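Local coordinates for aspartate-semialdehyde dehydrogenase (PDB 5CEF), which catalyses the NADPH-dependent reductive dephosphorylation of 4-phospho-L-aspartate to aspartate semialdehyde in methionine and threonine biosynthesis, at residues V165-L170 with K222-V227; E171-P176 with E277-E282; I216-N221 with F234-P239. All blocks are in the same frame, centred on the assembly; numbering follows the deposited sequence.

Contact 1 (V165-L170 with K222-V227); sequences VPLAAL and KILGGV
Leu224, the last helical residue of 222-227, carries this contact by setting its two methyl groups against Leu167 and Ala168 of helix 158-174. Before it, Lys222 and Ile223 do not touch 165-170. Lys222 extends in the direction of the loop around residues 118-123, where its NZ is hydrogen-bonded to the carbonyl oxygens of Arg118 and Cys123, and Ile223 packs on Val164 and Thr160, about one and two turns earlier on helix 158-174. At Leu224 the backbones come nearest, its CA lying 6.5 Å from the CA of Ala168. The leucine has CG anti to its carbonyl carbon (chi1 -67°), which aims the forked end at the facing helix. There the branches part: CD1 goes to Leu167, 3.7 Å from its CB and 4.1 Å from its CD1, whereas CD2 goes to Ala168, 3.7 Å from the CB and 3.8 Å from the CA. The two leucine side chains cross at about a right angle, so the meeting with Leu167 is across its stem and not along its length. Ala168, with a single methyl, lets CD2 settle almost against the helix backbone. Beyond Leu224 the chain leaves helical geometry at Gly225, whose carbonyl oxygen accepts a hydrogen bond from His134 NE2, and 225-227 runs away from helix 158-174. The interface is thus small, 119 Å² summed over both sides, and wholly apolar, with no hydrogen bond between the segments. Its cohesion probably comes from dispersion and the partial removal of methyl groups from water. Between these segments the fit is that of one leucine fork over Leu167 and Ala168; Leu224 also touches Val164 and Glu171, so more than this packs the helices together.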
ATOM      1  N   VAL A 165     -15.578 -22.905   8.680  1.00 28.80           N
ATOM      2  CA  VAL A 165     -15.087 -23.397   9.940  1.00 28.06           C
ATOM      3  C   VAL A 165     -15.876 -22.754  11.077  1.00 26.57           C
ATOM      4  O   VAL A 165     -16.421 -23.475  11.901  1.00 27.89           O
ATOM      5  CB  VAL A 165     -13.570 -23.241  10.100  1.00 27.04           C
ATOM      6  CG1 VAL A 165     -13.175 -23.480  11.529  1.00 27.00           C
ATOM      7  CG2 VAL A 165     -12.854 -24.194   9.171  1.00 26.45           C
ATOM      8  N   PRO A 166     -15.973 -21.423  11.111  1.00 24.42           N
ATOM      9  CA  PRO A 166     -16.799 -20.847  12.173  1.00 25.17           C
ATOM     10  C   PRO A 166     -18.239 -21.297  12.112  1.00 24.33           C
ATOM     11  O   PRO A 166     -18.851 -21.546  13.157  1.00 21.73           O
ATOM     12  CB  PRO A 166     -16.692 -19.346  11.923  1.00 24.85           C
ATOM     13  CG  PRO A 166     -15.321 -19.187  11.378  1.00 24.45           C
ATOM     14  CD  PRO A 166     -15.104 -20.405  10.512  1.00 25.07           C
ATOM     15  N   LEU A 167     -18.780 -21.434  10.903  1.00 25.62           N
ATOM     16  CA  LEU A 167     -20.168 -21.899  10.771  1.00 25.54           C
ATOM     17  C   LEU A 167     -20.375 -23.285  11.374  1.00 27.41           C
ATOM     18  O   LEU A 167     -21.369 -23.543  12.036  1.00 27.63           O
ATOM     19  CB  LEU A 167     -20.632 -21.874   9.325  1.00 25.02           C
ATOM     20  CG  LEU A 167     -20.683 -20.470   8.668  1.00 25.26           C
ATOM     21  CD1 LEU A 167     -21.281 -20.615   7.276  1.00 26.03           C
ATOM     22  CD2 LEU A 167     -21.406 -19.391   9.458  1.00 23.43           C
ATOM     23  N   ALA A 168     -19.408 -24.153  11.174  1.00 28.78           N
ATOM     24  CA  ALA A 168     -19.498 -25.494  11.663  1.00 30.00           C
ATOM     25  C   ALA A 168     -19.513 -25.495  13.181  1.00 33.46           C
ATOM     26  O   ALA A 168     -20.215 -26.308  13.798  1.00 42.05           O
ATOM     27  CB  ALA A 168     -18.335 -26.317  11.141  1.00 29.50           C
ATOM     28  N   ALA A 169     -18.718 -24.627  13.787  1.00 32.18           N
ATOM     29  CA  ALA A 169     -18.632 -24.581  15.235  1.00 31.23           C
ATOM     30  C   ALA A 169     -19.970 -24.112  15.793  1.00 31.82           C
ATOM     31  O   ALA A 169     -20.434 -24.587  16.845  1.00 31.10           O
ATOM     32  CB  ALA A 169     -17.523 -23.650  15.668  1.00 30.97           C
ATOM     33  N   LEU A 170     -20.604 -23.213  15.060  1.00 28.31           N
ATOM     34  CA  LEU A 170     -21.931 -22.762  15.439  1.00 30.13           C
ATOM     35  C   LEU A 170     -22.942 -23.891  15.334  1.00 30.21           C
ATOM     36  O   LEU A 170     -23.796 -24.015  16.208  1.00 32.55           O
ATOM     37  CB  LEU A 170     -22.375 -21.539  14.589  1.00 28.38           C
ATOM     38  CG  LEU A 170     -21.535 -20.294  14.839  1.00 28.27           C
ATOM     39  CD1 LEU A 170     -21.971 -19.140  13.961  1.00 29.09           C
ATOM     40  CD2 LEU A 170     -21.586 -19.882  16.295  1.00 29.43           C
ATOM     41  N   LYS A 222     -23.210 -28.139   0.838  1.00 26.79           N
ATOM     42  CA  LYS A 222     -22.540 -29.425   0.741  1.00 27.40           C
ATOM     43  C   LYS A 222     -21.637 -29.736   1.939  1.00 27.32           C
ATOM     44  O   LYS A 222     -21.734 -30.799   2.547  1.00 28.52           O
ATOM     45  CB  LYS A 222     -21.719 -29.512  -0.543  1.00 27.77           C
ATOM     46  CG  LYS A 222     -21.196 -30.925  -0.753  1.00 28.93           C
ATOM     47  CD  LYS A 222     -20.829 -31.176  -2.189  1.00 30.66           C
ATOM     48  CE  LYS A 222     -20.208 -32.557  -2.343  1.00 32.42           C
ATOM     49  NZ  LYS A 222     -19.762 -32.855  -3.743  1.00 33.72           N
ATOM     50  N   ILE A 223     -20.773 -28.790   2.288  1.00 27.38           N
ATOM     51  CA  ILE A 223     -19.783 -28.998   3.355  1.00 27.65           C
ATOM     52  C   ILE A 223     -20.395 -29.113   4.751  1.00 26.69           C
ATOM     53  O   ILE A 223     -19.910 -29.897   5.576  1.00 29.08           O
ATOM     54  CB  ILE A 223     -18.720 -27.854   3.365  1.00 26.99           C
ATOM     55  CG1 ILE A 223     -17.917 -27.909   2.082  1.00 27.25           C
ATOM     56  CG2 ILE A 223     -17.786 -27.921   4.565  1.00 26.94           C
ATOM     57  CD1 ILE A 223     -17.194 -26.622   1.755  1.00 26.43           C
ATOM     58  N   LEU A 224     -21.392 -28.298   5.053  1.00 24.86           N
ATOM     59  CA  LEU A 224     -22.005 -28.348   6.387  1.00 25.40           C
ATOM     60  C   LEU A 224     -23.127 -29.361   6.451  1.00 26.56           C
ATOM     61  O   LEU A 224     -23.551 -29.719   7.511  1.00 27.44           O
ATOM     62  CB  LEU A 224     -22.540 -27.001   6.767  1.00 25.11           C
ATOM     63  CG  LEU A 224     -21.453 -25.964   6.982  1.00 26.78           C
ATOM     64  CD1 LEU A 224     -22.068 -24.597   7.224  1.00 29.16           C
ATOM     65  CD2 LEU A 224     -20.539 -26.343   8.144  1.00 27.31           C
ATOM     66  N   GLY A 225     -23.589 -29.842   5.293  1.00 30.83           N
ATOM     67  CA  GLY A 225     -24.515 -30.953   5.236  1.00 31.63           C
ATOM     68  C   GLY A 225     -23.877 -32.281   5.643  1.00 34.12           C
ATOM     69  O   GLY A 225     -22.752 -32.334   6.193  1.00 32.20           O
ATOM     70  N   GLY A 226     -24.633 -33.349   5.388  1.00 34.72           N
ATOM     71  CA  GLY A 226     -24.235 -34.708   5.728  1.00 33.30           C
ATOM     72  C   GLY A 226     -24.253 -35.642   4.524  1.00 33.78           C
ATOM     73  O   GLY A 226     -24.507 -35.227   3.380  1.00 34.31           O
ATOM     74  N   VAL A 227     -23.936 -36.901   4.814  1.00 32.95           N
ATOM     75  CA  VAL A 227     -24.077 -38.000   3.902  1.00 33.07           C
ATOM     76  C   VAL A 227     -25.295 -38.798   4.328  1.00 34.55           C
ATOM     77  O   VAL A 227     -25.527 -38.999   5.515  1.00 34.91           O
ATOM     78  CB  VAL A 227     -22.845 -38.892   3.953  1.00 32.18           C
ATOM     79  CG1 VAL A 227     -23.033 -40.103   3.074  1.00 33.47           C
ATOM     80  CG2 VAL A 227     -21.653 -38.098   3.464  1.00 34.45           C
TER

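Contact 2 (E171-P176 with E277-E282); sequences EKAFGP and ENAFRE
Ala279 meets both Ala173 and Phe174, and it is the residue of 277-282 that makes the contact with 171-176. Two kinds of packing converge on its methyl group. The first is aliphatic: the Ala173 methyl points straight at that of Ala279, which receives it obliquely, CB to CB at 3.6 Å, and with side chains this small the backbones can close to 6.0 Å between the CA atoms of the same two residues. The second is aliphatic on aromatic: Phe174 CE2 lies 3.6 Å from Ala279 CB, which approaches the ring obliquely. Phe174 CG is anti to its carbonyl carbon (chi1 -48°), and the ring so placed has Ala173 CB over its centre, 3.8 Å above the plane. Ala173 therefore backs the ring as well as touching Ala279. Backbone hydrogen bonding closes the last helical turn, from Gly175 N to Glu171 O at 2.8 Å, before Gly175 leaves the helix with a positive phi of 81°. In the dimerisation domain this joins the end of helix 158-174 to helix 273-282, whose Phe280 packs on strands 300-302 and 323-330, while Pro176 leads directly into strand 177-186.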
ATOM      1  N   GLU A 171     -22.889 -24.672  14.252  1.00 29.92           N
ATOM      2  CA  GLU A 171     -23.907 -25.712  14.053  1.00 31.39           C
ATOM      3  C   GLU A 171     -23.744 -26.799  15.099  1.00 30.92           C
ATOM      4  O   GLU A 171     -24.718 -27.251  15.683  1.00 36.55           O
ATOM      5  CB  GLU A 171     -23.930 -26.272  12.617  1.00 27.90           C
ATOM      6  CG  GLU A 171     -24.679 -25.372  11.639  1.00 29.15           C
ATOM      7  CD  GLU A 171     -25.189 -26.089  10.398  1.00 29.22           C
ATOM      8  OE1 GLU A 171     -24.579 -27.106  10.007  1.00 32.53           O
ATOM      9  OE2 GLU A 171     -26.162 -25.615   9.788  1.00 27.08           O
ATOM     10  N   LYS A 172     -22.516 -27.192  15.356  1.00 30.42           N
ATOM     11  CA  LYS A 172     -22.259 -28.210  16.370  1.00 34.26           C
ATOM     12  C   LYS A 172     -22.815 -27.789  17.731  1.00 34.87           C
ATOM     13  O   LYS A 172     -23.359 -28.610  18.431  1.00 40.27           O
ATOM     14  CB  LYS A 172     -20.757 -28.477  16.537  1.00 35.09           C
ATOM     15  CG  LYS A 172     -20.466 -29.751  17.283  1.00 35.66           C
ATOM     16  CD  LYS A 172     -19.004 -29.876  17.685  1.00 36.96           C
ATOM     17  CE  LYS A 172     -18.578 -31.340  17.848  1.00 34.29           C
ATOM     18  NZ  LYS A 172     -17.119 -31.448  18.077  1.00 34.74           N
ATOM     19  N   ALA A 173     -22.671 -26.525  18.093  1.00 33.35           N
ATOM     20  CA  ALA A 173     -23.091 -26.072  19.388  1.00 32.02           C
ATOM     21  C   ALA A 173     -24.555 -25.667  19.452  1.00 35.33           C
ATOM     22  O   ALA A 173     -25.158 -25.820  20.507  1.00 38.50           O
ATOM     23  CB  ALA A 173     -22.217 -24.916  19.865  1.00 31.12           C
ATOM     24  N   PHE A 174     -25.118 -25.096  18.379  1.00 35.71           N
ATOM     25  CA  PHE A 174     -26.466 -24.518  18.443  1.00 32.84           C
ATOM     26  C   PHE A 174     -27.445 -25.032  17.424  1.00 31.47           C
ATOM     27  O   PHE A 174     -28.513 -24.482  17.277  1.00 26.12           O
ATOM     28  CB  PHE A 174     -26.406 -23.011  18.315  1.00 34.12           C
ATOM     29  CG  PHE A 174     -25.391 -22.377  19.210  1.00 32.74           C
ATOM     30  CD1 PHE A 174     -25.548 -22.402  20.580  1.00 30.61           C
ATOM     31  CD2 PHE A 174     -24.276 -21.744  18.670  1.00 32.27           C
ATOM     32  CE1 PHE A 174     -24.596 -21.807  21.403  1.00 33.89           C
ATOM     33  CE2 PHE A 174     -23.324 -21.148  19.480  1.00 33.27           C
ATOM     34  CZ  PHE A 174     -23.478 -21.180  20.857  1.00 34.47           C
ATOM     35  N   GLY A 175     -27.075 -26.077  16.695  1.00 36.07           N
ATOM     36  CA  GLY A 175     -27.965 -26.609  15.667  1.00 33.66           C
ATOM     37  C   GLY A 175     -27.926 -25.842  14.358  1.00 34.99           C
ATOM     38  O   GLY A 175     -27.148 -24.908  14.196  1.00 32.18           O
ATOM     39  N   PRO A 176     -28.801 -26.224  13.406  1.00 38.04           N
ATOM     40  CA  PRO A 176     -28.604 -25.751  12.048  1.00 34.11           C
ATOM     41  C   PRO A 176     -28.834 -24.281  11.869  1.00 32.78           C
ATOM     42  O   PRO A 176     -29.565 -23.647  12.618  1.00 34.20           O
ATOM     43  CB  PRO A 176     -29.628 -26.568  11.216  1.00 37.50           C
ATOM     44  CG  PRO A 176     -30.493 -27.305  12.180  1.00 37.22           C
ATOM     45  CD  PRO A 176     -29.764 -27.353  13.482  1.00 37.51           C
ATOM     46  N   GLU A 277     -18.997 -17.043  21.929  1.00 31.33           N
ATOM     47  CA  GLU A 277     -17.572 -17.060  22.227  1.00 31.40           C
ATOM     48  C   GLU A 277     -17.095 -18.434  22.691  1.00 33.00           C
ATOM     49  O   GLU A 277     -16.084 -18.949  22.208  1.00 31.14           O
ATOM     50  CB  GLU A 277     -17.248 -15.985  23.259  1.00 34.25           C
ATOM     51  CG  GLU A 277     -17.414 -14.565  22.692  1.00 36.92           C
ATOM     52  CD  GLU A 277     -17.193 -13.453  23.709  1.00 41.83           C
ATOM     53  OE1 GLU A 277     -17.529 -13.602  24.911  1.00 43.59           O
ATOM     54  OE2 GLU A 277     -16.719 -12.396  23.283  1.00 43.98           O
ATOM     55  N   ASN A 278     -17.844 -19.060  23.598  1.00 35.52           N
ATOM     56  CA  ASN A 278     -17.474 -20.394  24.087  1.00 35.04           C
ATOM     57  C   ASN A 278     -17.549 -21.440  23.051  1.00 29.56           C
ATOM     58  O   ASN A 278     -16.657 -22.264  22.970  1.00 28.65           O
ATOM     59  CB  ASN A 278     -18.296 -20.814  25.293  1.00 40.12           C
ATOM     60  CG  ASN A 278     -18.019 -19.925  26.459  1.00 48.52           C
ATOM     61  OD1 ASN A 278     -16.894 -19.415  26.609  1.00 53.78           O
ATOM     62  ND2 ASN A 278     -19.038 -19.668  27.262  1.00 52.86           N
ATOM     63  N   ALA A 279     -18.585 -21.398  22.234  1.00 29.15           N
ATOM     64  CA  ALA A 279     -18.696 -22.352  21.145  1.00 29.06           C
ATOM     65  C   ALA A 279     -17.443 -22.330  20.238  1.00 28.38           C
ATOM     66  O   ALA A 279     -16.950 -23.389  19.824  1.00 30.71           O
ATOM     67  CB  ALA A 279     -19.963 -22.093  20.340  1.00 28.63           C
ATOM     68  N   PHE A 280     -16.948 -21.136  19.944  1.00 25.05           N
ATOM     69  CA  PHE A 280     -15.762 -20.998  19.134  1.00 25.62           C
ATOM     70  C   PHE A 280     -14.518 -21.492  19.860  1.00 27.62           C
ATOM     71  O   PHE A 280     -13.769 -22.305  19.302  1.00 29.92           O
ATOM     72  CB  PHE A 280     -15.565 -19.545  18.680  1.00 24.29           C
ATOM     73  CG  PHE A 280     -16.542 -19.071  17.624  1.00 23.16           C
ATOM     74  CD1 PHE A 280     -16.896 -19.861  16.554  1.00 25.99           C
ATOM     75  CD2 PHE A 280     -17.063 -17.797  17.661  1.00 23.36           C
ATOM     76  CE1 PHE A 280     -17.768 -19.399  15.572  1.00 24.23           C
ATOM     77  CE2 PHE A 280     -17.936 -17.334  16.691  1.00 23.10           C
ATOM     78  CZ  PHE A 280     -18.297 -18.145  15.654  1.00 22.97           C
ATOM     79  N   ARG A 281     -14.280 -21.016  21.078  1.00 32.71           N
ATOM     80  CA  ARG A 281     -13.117 -21.485  21.901  1.00 35.02           C
ATOM     81  C   ARG A 281     -13.019 -22.971  22.070  1.00 33.81           C
ATOM     82  O   ARG A 281     -11.924 -23.505  22.023  1.00 36.35           O
ATOM     83  CB  ARG A 281     -13.144 -20.955  23.316  1.00 34.09           C
ATOM     84  CG  ARG A 281     -12.786 -19.526  23.396  1.00 38.24           C
ATOM     85  CD  ARG A 281     -12.354 -19.139  24.815  1.00 38.43           C
ATOM     86  NE  ARG A 281     -12.472 -17.689  24.845  1.00 38.50           N
ATOM     87  CZ  ARG A 281     -13.593 -17.037  25.112  1.00 36.67           C
ATOM     88  NH1 ARG A 281     -14.684 -17.707  25.494  1.00 36.05           N
ATOM     89  NH2 ARG A 281     -13.601 -15.700  25.019  1.00 35.74           N
ATOM     90  N   GLU A 282     -14.149 -23.619  22.290  1.00 33.24           N
ATOM     91  CA  GLU A 282     -14.183 -25.039  22.631  1.00 38.55           C
ATOM     92  C   GLU A 282     -14.199 -25.946  21.396  1.00 35.92           C
ATOM     93  O   GLU A 282     -13.947 -27.121  21.531  1.00 36.69           O
ATOM     94  CB  GLU A 282     -15.433 -25.369  23.487  1.00 44.25           C
ATOM     95  CG  GLU A 282     -15.494 -24.694  24.867  1.00 51.51           C
ATOM     96  CD  GLU A 282     -16.929 -24.618  25.445  1.00 61.17           C
ATOM     97  OE1 GLU A 282     -17.764 -25.484  25.088  1.00 58.14           O
ATOM     98  OE2 GLU A 282     -17.236 -23.674  26.243  1.00 67.95           O
TER

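Contact 3 (I216-N221 with F234-P239); sequences IEWETN and FDLHAP
Asn221 and His237 form the close-packed half of this contact, and Trp218 with Leu236 the looser half. On the close side the buried Asn221 lies against the backbone and side chain of the loop. Its OD1 sits 3.3 Å from His237 CB and approaches the imidazole obliquely, the amide and ring planes being 58° apart, and Asn221 CB is 3.5 Å from Leu236 O. None of these is a hydrogen bond between the segments; the polar ends are satisfied by neighbours, Asn221 OD1 accepting from Ile242 N and His237 NE2 bonding to Glu171, while His237 ND1 bonds to Lys240 O. Because CG of His237 is anti to the backbone N (chi1 -154°), the ring swings past Asn221 and reaches these groups. The histidine is thus held at both ring nitrogens, which probably limits its rotation. At Trp218 and Leu236 the fit slackens: they meet at 4.3 Å between CZ2 and CD1, an oblique brush of a methyl on the indole, whose ring system also takes part in a cation-pi interaction with Arg119. The loop then moves away from the helix at Ala238, before a cis peptide to Pro239, both exposed in the assembly. Bonds inside the loop help to shape it. Asp235 OD1, shared with Gly226 N, accepts from His237 N at 2.8 Å, on the anti side and 30° out of the carboxylate plane; Ala238 N bonds to Asp235 O at 2.9 Å, and Leu236 O is bonded to Gln241 NE2. Leu236 and His237 both have positive phi, the signature of a type I' beta turn. Here that turn, combined with an Asx turn at Asp235, folds the connection between helix 212-224 and strand 243-250 back against the C-terminal part of the helix.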
ATOM      1  N   ILE A 216     -18.795 -20.094  -2.550  1.00 28.62           N
ATOM      2  CA  ILE A 216     -19.229 -19.982  -1.182  1.00 29.79           C
ATOM      3  C   ILE A 216     -20.704 -20.315  -1.019  1.00 29.06           C
ATOM      4  O   ILE A 216     -21.073 -20.999  -0.088  1.00 30.41           O
ATOM      5  CB  ILE A 216     -18.929 -18.577  -0.562  1.00 34.24           C
ATOM      6  CG1 ILE A 216     -17.418 -18.383  -0.370  1.00 34.77           C
ATOM      7  CG2 ILE A 216     -19.555 -18.423   0.817  1.00 32.94           C
ATOM      8  CD1 ILE A 216     -16.982 -16.939  -0.152  1.00 38.26           C
ATOM      9  N   GLU A 217     -21.529 -19.833  -1.924  1.00 28.89           N
ATOM     10  CA  GLU A 217     -22.997 -19.975  -1.820  1.00 29.73           C
ATOM     11  C   GLU A 217     -23.475 -21.393  -2.015  1.00 30.39           C
ATOM     12  O   GLU A 217     -24.350 -21.862  -1.307  1.00 33.98           O
ATOM     13  CB  GLU A 217     -23.705 -19.026  -2.807  1.00 29.21           C
ATOM     14  CG  GLU A 217     -23.596 -17.566  -2.364  1.00 31.78           C
ATOM     15  CD  GLU A 217     -24.136 -16.541  -3.347  1.00 30.81           C
ATOM     16  OE1 GLU A 217     -24.641 -16.952  -4.401  1.00 38.01           O
ATOM     17  OE2 GLU A 217     -24.084 -15.346  -3.036  1.00 25.89           O
ATOM     18  N   TRP A 218     -22.844 -22.116  -2.911  1.00 31.99           N
ATOM     19  CA  TRP A 218     -23.246 -23.478  -3.163  1.00 31.70           C
ATOM     20  C   TRP A 218     -22.551 -24.414  -2.193  1.00 34.41           C
ATOM     21  O   TRP A 218     -23.176 -25.309  -1.594  1.00 40.69           O
ATOM     22  CB  TRP A 218     -22.890 -23.859  -4.605  1.00 33.66           C
ATOM     23  CG  TRP A 218     -23.591 -25.084  -5.001  1.00 37.70           C
ATOM     24  CD1 TRP A 218     -24.840 -25.176  -5.527  1.00 35.32           C
ATOM     25  CD2 TRP A 218     -23.119 -26.428  -4.830  1.00 38.87           C
ATOM     26  NE1 TRP A 218     -25.152 -26.494  -5.749  1.00 37.08           N
ATOM     27  CE2 TRP A 218     -24.122 -27.286  -5.311  1.00 38.26           C
ATOM     28  CE3 TRP A 218     -21.936 -26.981  -4.346  1.00 38.02           C
ATOM     29  CZ2 TRP A 218     -23.971 -28.667  -5.336  1.00 36.81           C
ATOM     30  CZ3 TRP A 218     -21.799 -28.342  -4.350  1.00 37.62           C
ATOM     31  CH2 TRP A 218     -22.805 -29.175  -4.850  1.00 37.17           C
ATOM     32  N   GLU A 219     -21.237 -24.243  -2.050  1.00 34.44           N
ATOM     33  CA  GLU A 219     -20.406 -25.255  -1.364  1.00 32.37           C
ATOM     34  C   GLU A 219     -20.710 -25.326   0.136  1.00 30.55           C
ATOM     35  O   GLU A 219     -20.556 -26.385   0.767  1.00 28.72           O
ATOM     36  CB  GLU A 219     -18.924 -24.988  -1.604  1.00 30.80           C
ATOM     37  CG  GLU A 219     -18.552 -25.133  -3.058  1.00 31.19           C
ATOM     38  CD  GLU A 219     -17.070 -24.923  -3.352  1.00 32.64           C
ATOM     39  OE1 GLU A 219     -16.269 -24.732  -2.400  1.00 31.77           O
ATOM     40  OE2 GLU A 219     -16.717 -24.897  -4.567  1.00 35.16           O
ATOM     41  N   THR A 220     -21.133 -24.204   0.706  1.00 26.15           N
ATOM     42  CA  THR A 220     -21.384 -24.180   2.144  1.00 24.88           C
ATOM     43  C   THR A 220     -22.378 -25.274   2.537  1.00 24.80           C
ATOM     44  O   THR A 220     -22.196 -25.909   3.587  1.00 24.47           O
ATOM     45  CB  THR A 220     -21.865 -22.798   2.564  1.00 24.65           C
ATOM     46  OG1 THR A 220     -20.787 -21.874   2.403  1.00 21.73           O
ATOM     47  CG2 THR A 220     -22.340 -22.775   3.991  1.00 25.06           C
ATOM     48  N   ASN A 221     -23.421 -25.496   1.707  1.00 24.94           N
ATOM     49  CA  ASN A 221     -24.472 -26.483   2.034  1.00 24.59           C
ATOM     50  C   ASN A 221     -24.021 -27.911   1.850  1.00 25.45           C
ATOM     51  O   ASN A 221     -24.292 -28.788   2.683  1.00 27.12           O
ATOM     52  CB  ASN A 221     -25.746 -26.205   1.256  1.00 25.11           C
ATOM     53  CG  ASN A 221     -26.660 -25.189   1.966  1.00 25.50           C
ATOM     54  OD1 ASN A 221     -26.990 -25.336   3.151  1.00 28.98           O
ATOM     55  ND2 ASN A 221     -27.094 -24.214   1.254  1.00 23.50           N
ATOM     56  N   PHE A 234     -24.924 -37.112  -0.856  1.00 34.18           N
ATOM     57  CA  PHE A 234     -24.832 -35.935   0.001  1.00 32.43           C
ATOM     58  C   PHE A 234     -26.226 -35.368   0.134  1.00 31.04           C
ATOM     59  O   PHE A 234     -26.926 -35.269  -0.862  1.00 28.25           O
ATOM     60  CB  PHE A 234     -23.891 -34.901  -0.623  1.00 32.10           C
ATOM     61  CG  PHE A 234     -22.508 -35.438  -0.910  1.00 31.51           C
ATOM     62  CD1 PHE A 234     -21.628 -35.676   0.114  1.00 31.77           C
ATOM     63  CD2 PHE A 234     -22.110 -35.705  -2.205  1.00 32.74           C
ATOM     64  CE1 PHE A 234     -20.371 -36.177  -0.137  1.00 33.91           C
ATOM     65  CE2 PHE A 234     -20.862 -36.212  -2.471  1.00 32.53           C
ATOM     66  CZ  PHE A 234     -19.990 -36.447  -1.436  1.00 34.76           C
ATOM     67  N   ASP A 235     -26.634 -34.999   1.357  1.00 29.45           N
ATOM     68  CA  ASP A 235     -27.957 -34.392   1.553  1.00 28.52           C
ATOM     69  C   ASP A 235     -27.962 -32.892   1.281  1.00 29.64           C
ATOM     70  O   ASP A 235     -29.020 -32.297   1.161  1.00 32.09           O
ATOM     71  CB  ASP A 235     -28.521 -34.710   2.943  1.00 29.19           C
ATOM     72  CG  ASP A 235     -27.643 -34.188   4.084  1.00 32.97           C
ATOM     73  OD1 ASP A 235     -27.015 -33.114   3.921  1.00 29.46           O
ATOM     74  OD2 ASP A 235     -27.610 -34.841   5.165  1.00 33.22           O
ATOM     75  N   LEU A 236     -26.780 -32.282   1.140  1.00 27.99           N
ATOM     76  CA  LEU A 236     -26.652 -30.868   0.835  1.00 28.28           C
ATOM     77  C   LEU A 236     -27.418 -30.000   1.824  1.00 29.16           C
ATOM     78  O   LEU A 236     -27.943 -28.939   1.465  1.00 29.12           O
ATOM     79  CB  LEU A 236     -27.094 -30.533  -0.603  1.00 26.71           C
ATOM     80  CG  LEU A 236     -26.460 -31.369  -1.714  1.00 27.63           C
ATOM     81  CD1 LEU A 236     -26.865 -30.849  -3.109  1.00 26.93           C
ATOM     82  CD2 LEU A 236     -24.938 -31.384  -1.591  1.00 27.51           C
ATOM     83  N   HIS A 237     -27.446 -30.456   3.074  1.00 30.01           N
ATOM     84  CA  HIS A 237     -28.098 -29.733   4.170  1.00 31.51           C
ATOM     85  C   HIS A 237     -29.630 -29.578   3.948  1.00 31.61           C
ATOM     86  O   HIS A 237     -30.271 -28.742   4.590  1.00 28.24           O
ATOM     87  CB  HIS A 237     -27.418 -28.369   4.330  1.00 30.78           C
ATOM     88  CG  HIS A 237     -27.508 -27.788   5.699  1.00 30.31           C
ATOM     89  ND1 HIS A 237     -28.678 -27.286   6.217  1.00 32.45           N
ATOM     90  CD2 HIS A 237     -26.555 -27.581   6.641  1.00 31.21           C
ATOM     91  CE1 HIS A 237     -28.442 -26.807   7.427  1.00 32.46           C
ATOM     92  NE2 HIS A 237     -27.161 -26.969   7.705  1.00 30.25           N
ATOM     93  N   ALA A 238     -30.188 -30.404   3.052  1.00 33.35           N
ATOM     94  CA  ALA A 238     -31.648 -30.514   2.877  1.00 32.85           C
ATOM     95  C   ALA A 238     -32.293 -31.260   4.031  1.00 34.89           C
ATOM     96  O   ALA A 238     -31.603 -31.930   4.827  1.00 41.09           O
ATOM     97  CB  ALA A 238     -32.007 -31.168   1.552  1.00 31.67           C
ATOM     98  N   PRO A 239     -33.618 -31.086   4.211  1.00 39.97           N
ATOM     99  CA  PRO A 239     -34.554 -30.244   3.438  1.00 36.85           C
ATOM    100  C   PRO A 239     -34.377 -28.755   3.714  1.00 32.67           C
ATOM    101  O   PRO A 239     -34.672 -27.957   2.848  1.00 30.22           O
ATOM    102  CB  PRO A 239     -35.928 -30.708   3.937  1.00 36.34           C
ATOM    103  CG  PRO A 239     -35.677 -31.086   5.378  1.00 37.49           C
ATOM    104  CD  PRO A 239     -34.291 -31.709   5.385  1.00 37.61           C
TER

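In the fold
The three contacts form a continuous patch of the dimerisation domain. Contacts 1 and 2 share helix 158-174, with centres 11 Å apart, and Phe280 of contact 2 bridges them through Leu170 CD2, 3.8 Å from its CZ. Contacts 1 and 3 share helix 212-224, with centres 9 Å apart; Gly226 N probably donates to Asp235 OD1 at 2.8 Å. Although the centres of contacts 2 and 3 are 19 Å apart, the Glu171 OE2 to His237 NE2 bond, 2.7 Å, joins them. All three lie away from the active site and the probable NADP-binding residues, but helix 158-174 begins at Cys158, the predicted acyl-thioester nucleophile.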